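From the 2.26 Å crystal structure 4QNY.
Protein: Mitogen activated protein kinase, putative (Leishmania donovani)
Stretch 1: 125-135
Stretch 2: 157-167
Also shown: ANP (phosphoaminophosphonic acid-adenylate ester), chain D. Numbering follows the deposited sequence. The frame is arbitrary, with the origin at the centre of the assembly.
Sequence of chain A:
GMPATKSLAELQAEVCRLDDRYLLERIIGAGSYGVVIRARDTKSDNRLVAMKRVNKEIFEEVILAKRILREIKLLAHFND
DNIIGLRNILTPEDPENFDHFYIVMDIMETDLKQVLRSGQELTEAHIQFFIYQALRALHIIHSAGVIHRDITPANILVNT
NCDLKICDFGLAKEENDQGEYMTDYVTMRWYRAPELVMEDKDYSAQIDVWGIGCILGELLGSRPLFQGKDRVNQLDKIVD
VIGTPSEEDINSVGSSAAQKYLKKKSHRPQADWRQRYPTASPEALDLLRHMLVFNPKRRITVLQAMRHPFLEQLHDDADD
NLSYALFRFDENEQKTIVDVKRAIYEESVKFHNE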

# COMPACT_ATOMS: atom_id res chain seq x y z
N ALA A 125 16.45 2.51 15.39
CA ALA A 125 16.75 1.14 14.98
C ALA A 125 15.49 0.43 14.51
O ALA A 125 15.53 -0.36 13.56
N HIS A 126 14.37 0.70 15.17
CA HIS A 126 13.08 0.16 14.77
C HIS A 126 12.68 0.68 13.39
O HIS A 126 12.24 -0.08 12.53
N ILE A 127 12.85 1.99 13.20
CA ILE A 127 12.47 2.64 11.96
C ILE A 127 13.34 2.18 10.79
O ILE A 127 12.84 1.93 9.70
N GLN A 128 14.64 2.05 11.05
CA GLN A 128 15.58 1.58 10.04
C GLN A 128 15.18 0.22 9.47
O GLN A 128 15.20 0.01 8.26
N PHE A 129 14.81 -0.70 10.36
CA PHE A 129 14.42 -2.04 9.95
C PHE A 129 13.08 -2.03 9.21
O PHE A 129 12.89 -2.78 8.25
N PHE A 130 12.17 -1.19 9.67
CA PHE A 130 10.88 -1.02 9.00
C PHE A 130 11.06 -0.48 7.58
O PHE A 130 10.53 -1.04 6.62
N ILE A 131 11.82 0.60 7.46
CA ILE A 131 12.00 1.28 6.18
C ILE A 131 12.73 0.42 5.16
O ILE A 131 12.33 0.35 4.00
N TYR A 132 13.80 -0.26 5.59
CA TYR A 132 14.57 -1.09 4.68
C TYR A 132 13.74 -2.26 4.15
O TYR A 132 13.82 -2.59 2.97
N GLN A 133 12.96 -2.88 5.03
CA GLN A 133 12.10 -3.99 4.63
C GLN A 133 11.06 -3.54 3.62
O GLN A 133 10.74 -4.26 2.68
N ALA A 134 10.53 -2.34 3.83
CA ALA A 134 9.53 -1.78 2.93
C ALA A 134 10.13 -1.47 1.56
O ALA A 134 9.52 -1.73 0.53
N LEU A 135 11.33 -0.91 1.57
CA LEU A 135 12.04 -0.57 0.33
C LEU A 135 12.45 -1.83 -0.43
O LEU A 135 12.29 -1.90 -1.65
N LEU A 157 2.05 -4.36 6.97
CA LEU A 157 1.84 -5.27 8.09
C LEU A 157 3.13 -5.57 8.85
O LEU A 157 4.17 -5.81 8.25
N VAL A 158 3.04 -5.56 10.18
CA VAL A 158 4.23 -5.74 11.02
C VAL A 158 3.97 -6.65 12.23
O VAL A 158 2.84 -6.82 12.67
N ASN A 159 5.05 -7.23 12.75
CA ASN A 159 5.00 -8.03 13.97
C ASN A 159 5.80 -7.37 15.09
O ASN A 159 6.39 -6.30 14.90
N THR A 160 5.83 -8.00 16.26
CA THR A 160 6.62 -7.51 17.38
C THR A 160 8.10 -7.78 17.11
O THR A 160 8.98 -7.16 17.71
N ASN A 161 8.36 -8.70 16.18
CA ASN A 161 9.71 -8.97 15.71
C ASN A 161 10.20 -7.88 14.76
O ASN A 161 11.32 -7.95 14.25
N CYS A 162 9.34 -6.90 14.52
CA CYS A 162 9.57 -5.81 13.56
C CYS A 162 9.70 -6.32 12.13
O CYS A 162 10.17 -5.60 11.25
N ASP A 163 9.27 -7.56 11.90
CA ASP A 163 9.19 -8.10 10.55
C ASP A 163 8.09 -7.37 9.79
O ASP A 163 7.05 -7.05 10.36
N LEU A 164 8.32 -7.09 8.51
CA LEU A 164 7.40 -6.26 7.74
C LEU A 164 6.92 -6.96 6.48
O LEU A 164 7.69 -7.66 5.82
N LYS A 165 5.65 -6.76 6.14
CA LYS A 165 5.07 -7.32 4.93
C LYS A 165 4.08 -6.35 4.27
O LYS A 165 3.14 -5.89 4.91
N ILE A 166 4.30 -6.05 3.00
CA ILE A 166 3.42 -5.17 2.24
C ILE A 166 2.20 -5.92 1.73
O ILE A 166 2.32 -7.01 1.19
N CYS A 167 1.02 -5.33 1.91
CA CYS A 167 -0.22 -5.95 1.45
C CYS A 167 -1.05 -5.00 0.59
O CYS A 167 -0.61 -3.89 0.27

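What does the hairpin present to the helix? Asn159 to Cys162 form a type I beta turn joining two strands, and just past its crest Cys162 points toward the helix. Its chi1 is m, and the side chain fills a hollow lined by His126, Phe129 and Phe130. Cys162 SG lies 3.5 Å from His126 CD2, while CB of Cys162 sits 3.5 Å from Phe129 CD2 and 3.8 Å from Phe130 CE1. The sulfur meets the His126 and Phe130 rings obliquely.

How do the two phenylalanines differ? Phe129, chi1 t, points toward the turn and packs against its backbone: its CD2 comes within 3.2 Å of Cys162 O, and Asp163 OD1 lies at the ring's edge. Phe130, chi1 m, leaves the helix sideways, but its ring reaches in toward the hairpin, where CE1 meets Val158 CG1 at 3.6 Å and CD1 meets Leu164 CD1 at 3.9 Å. It thereby bridges both strands.

What fills the groove farther along the helix? Leu164, chi1 t with chi2 between wells, pushes its branched end against the helix. Leu164 CD1 packs 3.2 Å from Phe130 O, and Leu164 CD2 lies 3.8 Å from Ala134 CA. Ala134 CB, set sideways, also touches Leu164 CD2, at 4.1 Å. Beyond it, Ile166, m then t, brings CD1 to 3.8 Å from Ala134 O.

Which polar group ties the surfaces together? Gln133, m then t, points toward the hairpin and turns its amide to the backbone. Gln133 NE2 donates to Cys162 O at 2.7 Å and to Phe129 O of its own helix at 2.9 Å, while Gln133 OE1 accepts from Leu164 N at 3.0 Å. One buried amide thus clasps the chain on both sides of Asp163. Away from this interface, Leu157 CD1 reaches the bound ANP at its C5, 3.6 Å away.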

# COMPACT_ATOMS: atom_id res chain seq x y z
CB ALA A 125 17.40 0.37 16.12
CB HIS A 126 11.99 0.52 15.79
CG HIS A 126 12.07 -0.26 17.06
ND1 HIS A 126 11.81 0.30 18.30
CD2 HIS A 126 12.37 -1.56 17.30
CE1 HIS A 126 11.95 -0.62 19.23
NE2 HIS A 126 12.29 -1.76 18.65
CB ILE A 127 12.57 4.18 12.09
CG1 ILE A 127 11.68 4.66 13.24
CG2 ILE A 127 12.16 4.85 10.79
CD1 ILE A 127 11.87 6.12 13.58
CB GLN A 128 16.99 1.49 10.62
CG GLN A 128 17.69 2.83 10.79
CD GLN A 128 18.92 2.74 11.67
OE1 GLN A 128 19.10 1.78 12.42
NE2 GLN A 128 19.78 3.75 11.58
CB PHE A 129 14.36 -2.97 11.17
CG PHE A 129 14.24 -4.43 10.82
CD1 PHE A 129 14.98 -4.97 9.79
CD2 PHE A 129 13.39 -5.26 11.53
CE1 PHE A 129 14.88 -6.31 9.47
CE2 PHE A 129 13.28 -6.60 11.22
CZ PHE A 129 14.02 -7.13 10.18
CB PHE A 130 9.97 -0.07 9.79
CG PHE A 130 9.29 -0.72 10.96
CD1 PHE A 130 9.08 -2.08 10.99
CD2 PHE A 130 8.86 0.05 12.03
CE1 PHE A 130 8.45 -2.68 12.08
CE2 PHE A 130 8.24 -0.54 13.12
CZ PHE A 130 8.03 -1.90 13.14
CB ILE A 131 12.76 2.61 6.37
CG1 ILE A 131 11.90 3.61 7.15
CG2 ILE A 131 13.16 3.20 5.03
CD1 ILE A 131 10.57 3.91 6.49
CB TYR A 132 15.84 -1.62 5.35
CG TYR A 132 16.71 -2.42 4.41
CD1 TYR A 132 17.57 -1.79 3.52
CD2 TYR A 132 16.66 -3.81 4.40
CE1 TYR A 132 18.36 -2.51 2.65
CE2 TYR A 132 17.45 -4.55 3.54
CZ TYR A 132 18.30 -3.89 2.66
OH TYR A 132 19.08 -4.62 1.80
CB GLN A 133 11.42 -4.61 5.85
CG GLN A 133 12.31 -5.53 6.67
CD GLN A 133 11.62 -6.04 7.92
OE1 GLN A 133 11.25 -7.21 8.00
NE2 GLN A 133 11.44 -5.16 8.90
CB ALA A 134 8.90 -0.53 3.53
CB LEU A 135 13.27 0.28 0.63
CG LEU A 135 13.01 1.72 1.05
CD1 LEU A 135 14.27 2.34 1.63
CD2 LEU A 135 12.52 2.54 -0.13
CB LEU A 157 1.22 -6.58 7.59
CG LEU A 157 -0.13 -6.46 6.88
CD1 LEU A 157 -0.54 -7.80 6.28
CD2 LEU A 157 -1.20 -5.95 7.83
CB VAL A 158 4.77 -4.39 11.55
CG1 VAL A 158 5.38 -3.58 10.41
CG2 VAL A 158 3.66 -3.61 12.24
CB ASN A 159 5.53 -9.44 13.73
CG ASN A 159 4.66 -10.24 12.78
OD1 ASN A 159 3.46 -10.00 12.67
ND2 ASN A 159 5.27 -11.19 12.08
CB THR A 160 6.20 -8.17 18.71
OG1 THR A 160 4.77 -8.17 18.81
CG2 THR A 160 6.78 -7.42 19.90
CB ASN A 161 9.78 -10.33 15.02
CG ASN A 161 9.26 -11.46 15.89
OD1 ASN A 161 8.06 -11.56 16.13
ND2 ASN A 161 10.17 -12.31 16.35
CB CYS A 162 10.81 -5.00 13.95
SG CYS A 162 10.55 -3.83 15.30
CB ASP A 163 8.93 -9.60 10.56
CG ASP A 163 10.11 -10.40 11.10
OD1 ASP A 163 11.24 -9.88 11.07
OD2 ASP A 163 9.90 -11.55 11.54
CB LEU A 164 8.08 -4.93 7.39
CG LEU A 164 7.25 -3.80 6.79
CD1 LEU A 164 7.75 -2.47 7.32
CD2 LEU A 164 7.29 -3.83 5.27
CB LYS A 165 4.36 -8.65 5.22
CG LYS A 165 5.30 -9.80 5.56
CD LYS A 165 4.55 -11.11 5.71
CE LYS A 165 5.49 -12.24 6.11
NZ LYS A 165 4.76 -13.52 6.29
CB ILE A 166 4.16 -4.52 1.05
CG1 ILE A 166 5.25 -3.56 1.55
CG2 ILE A 166 3.19 -3.78 0.14
CD1 ILE A 166 5.91 -2.76 0.45
CB CYS A 167 -1.06 -6.42 2.65
SG CYS A 167 -1.77 -5.09 3.65
PG ANP D . -8.86 -3.79 -1.03
O1G ANP D . -9.85 -4.72 -0.40
O2G ANP D . -7.81 -4.64 -1.84
O3G ANP D . -9.61 -2.82 -2.02
PB ANP D . -8.48 -3.23 1.73
O1B ANP D . -9.97 -3.25 1.87
O2B ANP D . -7.91 -2.13 2.67
N3B ANP D . -8.05 -2.87 0.14
PA ANP D . -6.54 -4.81 2.91
O1A ANP D . -5.75 -3.56 2.96
O2A ANP D . -5.80 -5.96 2.22
O3A ANP D . -7.92 -4.63 2.12
O5' ANP D . -6.93 -5.20 4.40
C5' ANP D . -7.51 -4.25 5.31
C4' ANP D . -6.85 -4.40 6.66
O4' ANP D . -6.88 -5.78 7.08
C3' ANP D . -5.38 -4.01 6.72
O3' ANP D . -5.22 -2.61 6.89
C2' ANP D . -4.89 -4.80 7.94
O2' ANP D . -5.14 -4.10 9.15
C1' ANP D . -5.74 -6.07 7.86
N9 ANP D . -5.05 -7.21 7.27
C8 ANP D . -4.98 -7.53 5.94
N7 ANP D . -4.28 -8.61 5.68
C5 ANP D . -3.86 -9.02 6.93
C6 ANP D . -3.07 -10.12 7.35
N6 ANP D . -2.56 -11.03 6.51
N1 ANP D . -2.83 -10.25 8.67
C2 ANP D . -3.35 -9.35 9.51
N3 ANP D . -4.10 -8.28 9.23
C4 ANP D . -4.32 -8.18 7.92